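Local coordinates for protein acetyltransferase (Escherichia coli, PDB 7BYY) that probably transfers the acetyl group of acetyl-CoA to the amino group of glycyl-tRNA, acting as a GNAT-family toxin of a toxin-antitoxin system, at residues Pro11-Pro25 / Ala56-Ile68. The protein carries 1 engineered substitution. Numbering follows the deposited sequence.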
loop_
_atom_site.group_PDB
_atom_site.type_symbol
_atom_site.label_atom_id
_atom_site.label_comp_id
_atom_site.label_asym_id
_atom_site.label_seq_id
_atom_site.Cartn_x
_atom_site.Cartn_y
_atom_site.Cartn_z
ATOM N N PRO A 11 16.766 17.417 -19.235
ATOM C CA PRO A 11 17.011 17.428 -17.789
ATOM C C PRO A 11 18.369 16.837 -17.452
ATOM O O PRO A 11 18.886 15.959 -18.147
ATOM C CB PRO A 11 15.872 16.567 -17.228
ATOM C CG PRO A 11 15.460 15.695 -18.368
ATOM C CD PRO A 11 15.653 16.528 -19.604
ATOM N N ILE A 12 18.948 17.334 -16.364
ATOM C CA ILE A 12 20.294 16.928 -15.977
ATOM C C ILE A 12 20.272 15.671 -15.117
ATOM O O ILE A 12 21.091 14.769 -15.309
ATOM C CB ILE A 12 21.002 18.098 -15.266
ATOM C CG1 ILE A 12 21.115 19.291 -16.215
ATOM C CG2 ILE A 12 22.376 17.678 -14.782
ATOM C CD1 ILE A 12 21.570 18.916 -17.614
ATOM N N VAL A 13 19.342 15.586 -14.172
ATOM C CA VAL A 13 19.158 14.393 -13.358
ATOM C C VAL A 13 17.841 13.738 -13.748
ATOM O O VAL A 13 16.904 14.399 -14.212
ATOM C CB VAL A 13 19.195 14.705 -11.847
ATOM C CG1 VAL A 13 20.417 15.545 -11.511
ATOM C CG2 VAL A 13 17.919 15.408 -11.408
ATOM N N LEU A 14 17.777 12.422 -13.564
ATOM C CA LEU A 14 16.610 11.634 -13.924
ATOM C C LEU A 14 16.108 10.861 -12.714
ATOM O O LEU A 14 16.892 10.429 -11.863
ATOM C CB LEU A 14 16.923 10.657 -15.067
ATOM C CG LEU A 14 17.536 11.254 -16.336
ATOM C CD1 LEU A 14 17.743 10.177 -17.392
ATOM C CD2 LEU A 14 16.672 12.386 -16.875
ATOM N N SER A 15 14.791 10.699 -12.643
ATOM C CA SER A 15 14.149 9.903 -11.607
ATOM C C SER A 15 13.745 8.558 -12.196
ATOM O O SER A 15 13.065 8.508 -13.228
ATOM C CB SER A 15 12.930 10.629 -11.037
ATOM O OG SER A 15 12.405 9.943 -9.912
ATOM N N CYS A 16 14.170 7.475 -11.550
ATOM C CA CYS A 16 13.910 6.132 -12.045
ATOM C C CYS A 16 13.491 5.229 -10.898
ATOM O O CYS A 16 14.005 5.354 -9.783
ATOM C CB CYS A 16 15.148 5.529 -12.731
ATOM S SG CYS A 16 16.011 6.621 -13.891
ATOM N N ASN A 17 12.553 4.328 -11.177
ATOM C CA ASN A 17 12.308 3.202 -10.285
ATOM C C ASN A 17 13.480 2.240 -10.393
ATOM O O ASN A 17 13.740 1.694 -11.470
ATOM C CB ASN A 17 11.002 2.501 -10.650
ATOM C CG ASN A 17 9.793 3.161 -10.029
ATOM O OD1 ASN A 17 9.155 4.015 -10.642
ATOM N ND2 ASN A 17 9.465 2.765 -8.802
ATOM N N TYR A 18 14.198 2.044 -9.291
ATOM C CA TYR A 18 15.430 1.268 -9.347
ATOM C C TYR A 18 15.145 -0.169 -9.762
ATOM O O TYR A 18 14.266 -0.831 -9.201
ATOM C CB TYR A 18 16.144 1.290 -7.996
ATOM C CG TYR A 18 17.289 0.311 -7.946
ATOM C CD1 TYR A 18 17.176 -0.884 -7.248
ATOM C CD2 TYR A 18 18.476 0.566 -8.623
ATOM C CE1 TYR A 18 18.216 -1.792 -7.213
ATOM C CE2 TYR A 18 19.520 -0.334 -8.595
ATOM C CZ TYR A 18 19.384 -1.512 -7.887
ATOM O OH TYR A 18 20.417 -2.416 -7.852
ATOM N N GLN A 19 15.896 -0.648 -10.750
ATOM C CA GLN A 19 15.802 -2.023 -11.220
ATOM C C GLN A 19 16.887 -2.854 -10.548
ATOM O O GLN A 19 18.055 -2.450 -10.518
ATOM C CB GLN A 19 15.943 -2.094 -12.742
ATOM C CG GLN A 19 15.191 -1.003 -13.488
ATOM C CD GLN A 19 13.955 -1.524 -14.196
ATOM O OE1 GLN A 19 13.960 -2.620 -14.763
ATOM N NE2 GLN A 19 12.882 -0.740 -14.165
ATOM N N SER A 20 16.498 -4.015 -10.012
ATOM C CA SER A 20 17.430 -4.844 -9.255
ATOM C C SER A 20 18.568 -5.390 -10.108
ATOM O O SER A 20 19.618 -5.739 -9.558
ATOM C CB SER A 20 16.681 -5.999 -8.588
ATOM O OG SER A 20 15.695 -6.541 -9.450
ATOM N N ASP A 21 18.394 -5.469 -11.426
ATOM C CA ASP A 21 19.424 -5.993 -12.314
ATOM C C ASP A 21 20.336 -4.907 -12.871
ATOM O O ASP A 21 21.107 -5.177 -13.798
ATOM C CB ASP A 21 18.785 -6.777 -13.465
ATOM C CG ASP A 21 17.587 -6.063 -14.067
ATOM O OD1 ASP A 21 16.819 -5.437 -13.303
ATOM O OD2 ASP A 21 17.410 -6.132 -15.304
ATOM N N ILE A 22 20.279 -3.696 -12.320
ATOM C CA ILE A 22 21.081 -2.572 -12.782
ATOM C C ILE A 22 21.992 -2.127 -11.646
ATOM O O ILE A 22 21.582 -2.109 -10.481
ATOM C CB ILE A 22 20.184 -1.412 -13.268
ATOM C CG1 ILE A 22 19.451 -1.813 -14.552
ATOM C CG2 ILE A 22 20.990 -0.131 -13.477
ATOM C CD1 ILE A 22 20.313 -1.748 -15.795
ATOM N N THR A 23 23.237 -1.792 -11.986
ATOM C CA THR A 23 24.205 -1.255 -11.033
ATOM C C THR A 23 24.761 0.042 -11.599
ATOM O O THR A 23 25.509 0.023 -12.583
ATOM C CB THR A 23 25.333 -2.250 -10.758
ATOM O OG1 THR A 23 24.781 -3.548 -10.509
ATOM C CG2 THR A 23 26.144 -1.809 -9.552
ATOM N N TYR A 24 24.406 1.164 -10.978
ATOM C CA TYR A 24 24.863 2.467 -11.432
ATOM C C TYR A 24 26.267 2.763 -10.913
ATOM O O TYR A 24 26.699 2.199 -9.903
ATOM C CB TYR A 24 23.895 3.552 -10.965
ATOM C CG TYR A 24 22.509 3.427 -11.550
ATOM C CD1 TYR A 24 22.215 3.947 -12.804
ATOM C CD2 TYR A 24 21.494 2.784 -10.849
ATOM C CE1 TYR A 24 20.945 3.831 -13.347
ATOM C CE2 TYR A 24 20.219 2.667 -11.382
ATOM C CZ TYR A 24 19.952 3.193 -12.632
ATOM O OH TYR A 24 18.689 3.079 -13.171
ATOM N N PRO A 25 27.010 3.633 -11.600
ATOM C CA PRO A 25 28.284 4.107 -11.043
ATOM C C PRO A 25 28.072 4.758 -9.686
ATOM O O PRO A 25 27.138 5.540 -9.489
ATOM C CB PRO A 25 28.772 5.122 -12.083
ATOM C CG PRO A 25 28.108 4.726 -13.345
ATOM C CD PRO A 25 26.773 4.151 -12.958
ATOM N N ALA A 56 12.205 1.163 -4.569
ATOM C CA ALA A 56 13.299 2.121 -4.526
ATOM C C ALA A 56 13.142 3.159 -5.626
ATOM O O ALA A 56 12.801 2.828 -6.767
ATOM C CB ALA A 56 14.656 1.422 -4.666
ATOM N N LYS A 57 13.395 4.415 -5.271
ATOM C CA LYS A 57 13.446 5.524 -6.214
ATOM C C LYS A 57 14.877 6.033 -6.290
ATOM O O LYS A 57 15.501 6.297 -5.256
ATOM C CB LYS A 57 12.502 6.649 -5.790
ATOM C CG LYS A 57 11.166 6.625 -6.499
ATOM C CD LYS A 57 11.310 7.022 -7.958
ATOM C CE LYS A 57 10.202 6.413 -8.799
ATOM N NZ LYS A 57 8.881 6.534 -8.125
ATOM N N ALA A 58 15.393 6.167 -7.509
ATOM C CA ALA A 58 16.783 6.533 -7.730
ATOM C C ALA A 58 16.884 7.894 -8.407
ATOM O O ALA A 58 16.010 8.289 -9.184
ATOM C CB ALA A 58 17.502 5.480 -8.581
ATOM N N LEU A 59 17.966 8.604 -8.098
ATOM C CA LEU A 59 18.332 9.844 -8.774
ATOM C C LEU A 59 19.623 9.592 -9.540
ATOM O O LEU A 59 20.693 9.459 -8.937
ATOM C CB LEU A 59 18.502 10.988 -7.780
ATOM C CG LEU A 59 17.286 11.890 -7.596
ATOM C CD1 LEU A 59 17.701 13.221 -6.995
ATOM C CD2 LEU A 59 16.566 12.086 -8.920
ATOM N N ILE A 60 19.522 9.529 -10.862
ATOM C CA ILE A 60 20.647 9.205 -11.729
ATOM C C ILE A 60 21.049 10.455 -12.499
ATOM O O ILE A 60 20.192 11.234 -12.931
ATOM C CB ILE A 60 20.295 8.053 -12.690
ATOM C CG1 ILE A 60 19.722 6.865 -11.909
ATOM C CG2 ILE A 60 21.513 7.634 -13.505
ATOM C CD1 ILE A 60 20.623 6.369 -10.795
ATOM N N ASP A 61 22.357 10.654 -12.650
ATOM C CA ASP A 61 22.868 11.707 -13.518
ATOM C C ASP A 61 22.768 11.240 -14.963
ATOM O O ASP A 61 23.292 10.178 -15.311
ATOM C CB ASP A 61 24.312 12.049 -13.155
ATOM C CG ASP A 61 24.852 13.219 -13.957
ATOM O OD1 ASP A 61 24.339 14.344 -13.780
ATOM O OD2 ASP A 61 25.787 13.017 -14.762
ATOM N N ARG A 62 22.088 12.021 -15.803
ATOM C CA ARG A 62 21.900 11.605 -17.189
ATOM C C ARG A 62 23.227 11.502 -17.928
ATOM O O ARG A 62 23.394 10.629 -18.788
ATOM C CB ARG A 62 20.961 12.575 -17.906
ATOM C CG ARG A 62 20.666 12.205 -19.351
ATOM C CD ARG A 62 20.007 13.360 -20.082
ATOM N NE ARG A 62 20.696 14.623 -19.825
ATOM C CZ ARG A 62 21.782 15.029 -20.474
ATOM N NH1 ARG A 62 22.340 16.195 -20.168
ATOM N NH2 ARG A 62 22.310 14.274 -21.429
ATOM N N GLN A 63 24.188 12.364 -17.596
ATOM C CA GLN A 63 25.457 12.377 -18.313
ATOM C C GLN A 63 26.347 11.212 -17.895
ATOM O O GLN A 63 26.765 10.403 -18.731
ATOM C CB GLN A 63 26.171 13.712 -18.083
ATOM C CG GLN A 63 27.407 13.910 -18.942
ATOM C CD GLN A 63 27.095 13.861 -20.425
ATOM O OE1 GLN A 63 26.137 14.483 -20.892
ATOM N NE2 GLN A 63 27.900 13.114 -21.175
ATOM N N SER A 64 26.641 11.108 -16.599
ATOM C CA SER A 64 27.601 10.133 -16.101
ATOM C C SER A 64 26.970 8.836 -15.614
ATOM O O SER A 64 27.676 7.828 -15.502
ATOM C CB SER A 64 28.422 10.742 -14.958
ATOM O OG SER A 64 27.649 10.822 -13.773
ATOM N N GLY A 65 25.672 8.833 -15.312
ATOM C CA GLY A 65 25.015 7.648 -14.801
ATOM C C GLY A 65 25.163 7.421 -13.314
ATOM O O GLY A 65 24.635 6.424 -12.804
ATOM N N GLU A 66 25.842 8.318 -12.601
ATOM C CA GLU A 66 26.154 8.107 -11.193
ATOM C C GLU A 66 24.898 8.141 -10.328
ATOM O O GLU A 66 23.926 8.848 -10.616
ATOM C CB GLU A 66 27.144 9.165 -10.702
ATOM C CG GLU A 66 28.593 8.902 -11.081
ATOM C CD GLU A 66 29.570 9.446 -10.051
ATOM O OE1 GLU A 66 29.108 9.916 -8.989
ATOM O OE2 GLU A 66 30.797 9.397 -10.297
ATOM N N LEU A 67 24.933 7.365 -9.248
ATOM C CA LEU A 67 23.818 7.283 -8.308
ATOM C C LEU A 67 23.896 8.483 -7.375
ATOM O O LEU A 67 24.732 8.530 -6.470
ATOM C CB LEU A 67 23.862 5.967 -7.539
ATOM C CG LEU A 67 22.728 5.728 -6.537
ATOM C CD1 LEU A 67 21.372 5.851 -7.217
ATOM C CD2 LEU A 67 22.877 4.371 -5.868
ATOM N N ILE A 68 23.019 9.462 -7.596
ATOM C CA ILE A 68 23.031 10.671 -6.781
ATOM C C ILE A 68 22.309 10.437 -5.462
ATOM O O ILE A 68 22.820 10.768 -4.386
ATOM C CB ILE A 68 22.417 11.844 -7.566
ATOM C CG1 ILE A 68 23.331 12.233 -8.729
ATOM C CG2 ILE A 68 22.168 13.034 -6.647
ATOM C CD1 ILE A 68 22.595 12.799 -9.926
#
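The first strand of the GNAT fold, 13-17, forms one outer edge of the central mixed sheet, where it pairs antiparallel with strand 56-61; the chain of 18-25 then folds back over the same sheet and meets the turn that leads into strand 67-68. L14 with I60 and C16 with A58 are hydrogen-bonded pairs, alternating with the non-hydrogen-bonded pairs V13-D61, S15-L59 and N17-K57. One further bond at each end prolongs the pairing: Y18 N donates to A56 O (3.0 Å), and R62 N donates to I12 O.

The two sides of the sheet are covered differently. V13, S15, K57 and L59 face helix 114-132, and the V13 and I68 side chains cross at about a right angle, CG1 of V13 lying 3.8 Å from CD1 of I68. On the side of L14, C16, A58 and I60, the ring of Y24 lies over I60, whose CD1 sits 3.4 Å from the ring centroid and almost on its normal, a CH-pi contact. I22 CG2 lies against the opposite face, offset toward the rim, so the ring is held between two isoleucines; the Y18 ring meets it edge to edge. Y18 OH donates to I22 O, spanning the type I turn Q19-I22 from just before it, and is also hydrogen-bonded to NE2 of Q27.

Beyond Y24, the backbone bond from L67 N to P25 O (2.9 Å) follows. Within the turn at 61-65, D61 OD2 accepts S64 N, an Asx motif, and S64 OG from the other face of the carboxylate. At the far end of the pairing, R62 leaves its backbone with CG anti to N (chi1 -178°) and bends at chi3 (46°), which brings NE to P11 O (2.8 Å), close to the guanidinium plane.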